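Local coordinates for protein nucleoporin NUP82 (Chaetomium thermophilum, PDB 5CWW) that probably serves as a structural component of the nuclear pore complex and a docking partner for transport factors, this chain being its N-terminal beta-propeller domain, at residues 283-288 against 446-451. Numbering follows the deposited sequence.
Sequences ALCPLL and VEAQWL
Following on from strand 281-284, in one four-stranded antiparallel blade of the propeller, a cis-proline turn packs against a long loop of the next blade: Cys285 and Pro286 meet Ala448, Gln449 and Trp450. One hydrogen bond joins the backbones, Gln449 N to Cys285 O at 3.0 Å, nearly straight at the hydrogen (169°). The same carbonyl oxygen takes a CA-H contact from Ala448 CA at 3.5 Å. With SG anti to the backbone N (chi1 174°), Cys285 lays its sulfur against the Glu447-Ala448 peptide, 3.7 Å from Glu447 C. Pro286 carries most of the apolar contact: its CD sits 3.6 Å from Ala448 CB and 3.3 Å from Trp450 CZ2, above the indole plane but offset toward the rim, and CG touches CZ2 too. Trp333, on helix 321-338, also meets the indole. An alanine in place of Trp450 would probably leave CD and CG of Pro286 without their aromatic neighbour and open a gap beside Trp333. On the strand itself, Ala283 CB packs on Val446 CG1 at 4.1 Å. Gln370, on the blade's outer strand 369-370, bonds to Ala283 through its backbone and to Glu447 O through its side chain, completing an interblade junction of a beta-propeller.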
ATOM      1  N   ALA B 283      -8.918   0.577  -0.359  1.00 39.04           N
ATOM      2  CA  ALA B 283      -8.687   1.915  -0.888  1.00 38.22           C
ATOM      3  C   ALA B 283      -9.074   2.973   0.137  1.00 40.52           C
ATOM      4  O   ALA B 283     -10.054   2.817   0.861  1.00 39.30           O
ATOM      5  CB  ALA B 283      -9.464   2.116  -2.182  1.00 39.13           C
ATOM      6  N   LEU B 284      -8.284   4.042   0.193  1.00 43.74           N
ATOM      7  CA  LEU B 284      -8.565   5.194   1.044  1.00 46.51           C
ATOM      8  C   LEU B 284      -8.696   6.442   0.192  1.00 43.49           C
ATOM      9  O   LEU B 284      -7.758   6.809  -0.512  1.00 41.11           O
ATOM     10  CB  LEU B 284      -7.448   5.410   2.065  1.00 51.47           C
ATOM     11  CG  LEU B 284      -7.450   4.690   3.408  1.00 56.21           C
ATOM     12  CD1 LEU B 284      -6.211   5.127   4.173  1.00 59.61           C
ATOM     13  CD2 LEU B 284      -8.705   4.984   4.218  1.00 58.18           C
ATOM     14  N   CYS B 285      -9.838   7.115   0.274  1.00 43.81           N
ATOM     15  CA  CYS B 285     -10.067   8.298  -0.547  1.00 46.04           C
ATOM     16  C   CYS B 285     -11.082   9.244   0.091  1.00 47.52           C
ATOM     17  O   CYS B 285     -12.151   8.804   0.503  1.00 46.02           O
ATOM     18  CB  CYS B 285     -10.550   7.879  -1.936  1.00 47.08           C
ATOM     19  SG  CYS B 285     -11.040   9.245  -2.995  1.00 47.94           S
ATOM     20  N   PRO B 286     -10.765  10.551   0.158  1.00 51.76           N
ATOM     21  CA  PRO B 286      -9.565  11.250  -0.315  1.00 53.40           C
ATOM     22  C   PRO B 286      -8.480  11.388   0.751  1.00 53.68           C
ATOM     23  O   PRO B 286      -8.733  11.973   1.805  1.00 57.64           O
ATOM     24  CB  PRO B 286     -10.110  12.622  -0.701  1.00 53.92           C
ATOM     25  CG  PRO B 286     -11.206  12.861   0.279  1.00 53.79           C
ATOM     26  CD  PRO B 286     -11.757  11.507   0.683  1.00 52.82           C
ATOM     27  N   LEU B 287      -7.291  10.861   0.472  1.00 51.99           N
ATOM     28  CA  LEU B 287      -6.164  10.971   1.391  1.00 48.87           C
ATOM     29  C   LEU B 287      -5.256  12.116   0.960  1.00 46.30           C
ATOM     30  O   LEU B 287      -4.593  12.032  -0.075  1.00 49.13           O
ATOM     31  CB  LEU B 287      -5.378   9.659   1.442  1.00 49.28           C
ATOM     32  CG  LEU B 287      -4.196   9.631   2.415  1.00 50.38           C
ATOM     33  CD1 LEU B 287      -4.672   9.749   3.858  1.00 50.76           C
ATOM     34  CD2 LEU B 287      -3.374   8.367   2.223  1.00 50.75           C
ATOM     35  N   LEU B 288      -5.236  13.181   1.756  1.00 44.42           N
ATOM     36  CA  LEU B 288      -4.451  14.371   1.443  1.00 45.13           C
ATOM     37  C   LEU B 288      -3.565  14.786   2.613  1.00 50.21           C
ATOM     38  O   LEU B 288      -3.945  14.619   3.774  1.00 50.94           O
ATOM     39  CB  LEU B 288      -5.375  15.531   1.063  1.00 43.77           C
ATOM     40  CG  LEU B 288      -6.054  15.474  -0.308  1.00 44.09           C
ATOM     41  CD1 LEU B 288      -7.107  16.565  -0.408  1.00 47.43           C
ATOM     42  CD2 LEU B 288      -5.037  15.621  -1.427  1.00 42.88           C
ATOM     43  N   VAL B 446     -14.131   4.160  -7.645  1.00 53.32           N
ATOM     44  CA  VAL B 446     -13.797   4.529  -6.277  1.00 52.70           C
ATOM     45  C   VAL B 446     -13.803   6.045  -6.138  1.00 51.77           C
ATOM     46  O   VAL B 446     -13.178   6.753  -6.928  1.00 52.98           O
ATOM     47  CB  VAL B 446     -12.426   3.970  -5.860  1.00 51.65           C
ATOM     48  CG1 VAL B 446     -12.041   4.447  -4.450  1.00 50.57           C
ATOM     49  CG2 VAL B 446     -12.444   2.455  -5.917  1.00 53.24           C
ATOM     50  N   GLU B 447     -14.527   6.535  -5.137  1.00 51.01           N
ATOM     51  CA  GLU B 447     -14.669   7.966  -4.912  1.00 50.28           C
ATOM     52  C   GLU B 447     -14.562   8.302  -3.428  1.00 49.34           C
ATOM     53  O   GLU B 447     -14.497   7.412  -2.578  1.00 46.73           O
ATOM     54  CB  GLU B 447     -16.004   8.460  -5.470  1.00 55.24           C
ATOM     55  CG  GLU B 447     -17.213   7.710  -4.932  1.00 59.51           C
ATOM     56  CD  GLU B 447     -18.515   8.174  -5.555  1.00 65.27           C
ATOM     57  OE1 GLU B 447     -18.555   9.304  -6.088  1.00 67.24           O
ATOM     58  OE2 GLU B 447     -19.495   7.402  -5.522  1.00 68.10           O
ATOM     59  N   ALA B 448     -14.552   9.598  -3.131  1.00 49.88           N
ATOM     60  CA  ALA B 448     -14.438  10.082  -1.763  1.00 49.87           C
ATOM     61  C   ALA B 448     -15.557   9.531  -0.893  1.00 50.92           C
ATOM     62  O   ALA B 448     -16.734   9.635  -1.242  1.00 53.25           O
ATOM     63  CB  ALA B 448     -14.458  11.593  -1.744  1.00 50.66           C
ATOM     64  N   GLN B 449     -15.184   8.937   0.236  1.00 49.47           N
ATOM     65  CA  GLN B 449     -16.160   8.462   1.206  1.00 50.08           C
ATOM     66  C   GLN B 449     -15.633   8.567   2.633  1.00 48.78           C
ATOM     67  O   GLN B 449     -14.446   8.351   2.895  1.00 48.47           O
ATOM     68  CB  GLN B 449     -16.557   7.013   0.906  1.00 53.85           C
ATOM     69  CG  GLN B 449     -17.362   6.850  -0.374  1.00 57.75           C
ATOM     70  CD  GLN B 449     -18.038   5.497  -0.483  1.00 62.53           C
ATOM     71  OE1 GLN B 449     -18.424   4.894   0.521  1.00 64.15           O
ATOM     72  NE2 GLN B 449     -18.188   5.013  -1.710  1.00 63.86           N
ATOM     73  N   TRP B 450     -16.536   8.924   3.539  1.00 49.52           N
ATOM     74  CA  TRP B 450     -16.251   8.980   4.967  1.00 49.32           C
ATOM     75  C   TRP B 450     -17.286   8.160   5.718  1.00 51.97           C
ATOM     76  O   TRP B 450     -18.380   7.917   5.209  1.00 52.56           O
ATOM     77  CB  TRP B 450     -16.273  10.422   5.479  1.00 50.88           C
ATOM     78  CG  TRP B 450     -15.229  11.318   4.889  1.00 50.21           C
ATOM     79  CD1 TRP B 450     -14.044  11.673   5.458  1.00 50.93           C
ATOM     80  CD2 TRP B 450     -15.282  11.987   3.622  1.00 49.21           C
ATOM     81  NE1 TRP B 450     -13.353  12.519   4.625  1.00 50.39           N
ATOM     82  CE2 TRP B 450     -14.091  12.727   3.492  1.00 49.35           C
ATOM     83  CE3 TRP B 450     -16.219  12.030   2.587  1.00 47.69           C
ATOM     84  CZ2 TRP B 450     -13.810  13.501   2.367  1.00 48.08           C
ATOM     85  CZ3 TRP B 450     -15.940  12.800   1.469  1.00 47.78           C
ATOM     86  CH2 TRP B 450     -14.745  13.526   1.370  1.00 47.75           C
ATOM     87  N   LEU B 451     -16.948   7.739   6.931  1.00 51.17           N
ATOM     88  CA  LEU B 451     -17.933   7.112   7.800  1.00 52.63           C
ATOM     89  C   LEU B 451     -19.003   8.136   8.164  1.00 53.79           C
ATOM     90  O   LEU B 451     -18.771   9.335   8.053  1.00 53.55           O
ATOM     91  CB  LEU B 451     -17.270   6.558   9.058  1.00 52.39           C
ATOM     92  CG  LEU B 451     -16.374   5.337   8.849  1.00 51.38           C
ATOM     93  CD1 LEU B 451     -15.499   5.108  10.073  1.00 54.30           C
ATOM     94  CD2 LEU B 451     -17.216   4.103   8.551  1.00 50.71           C
TER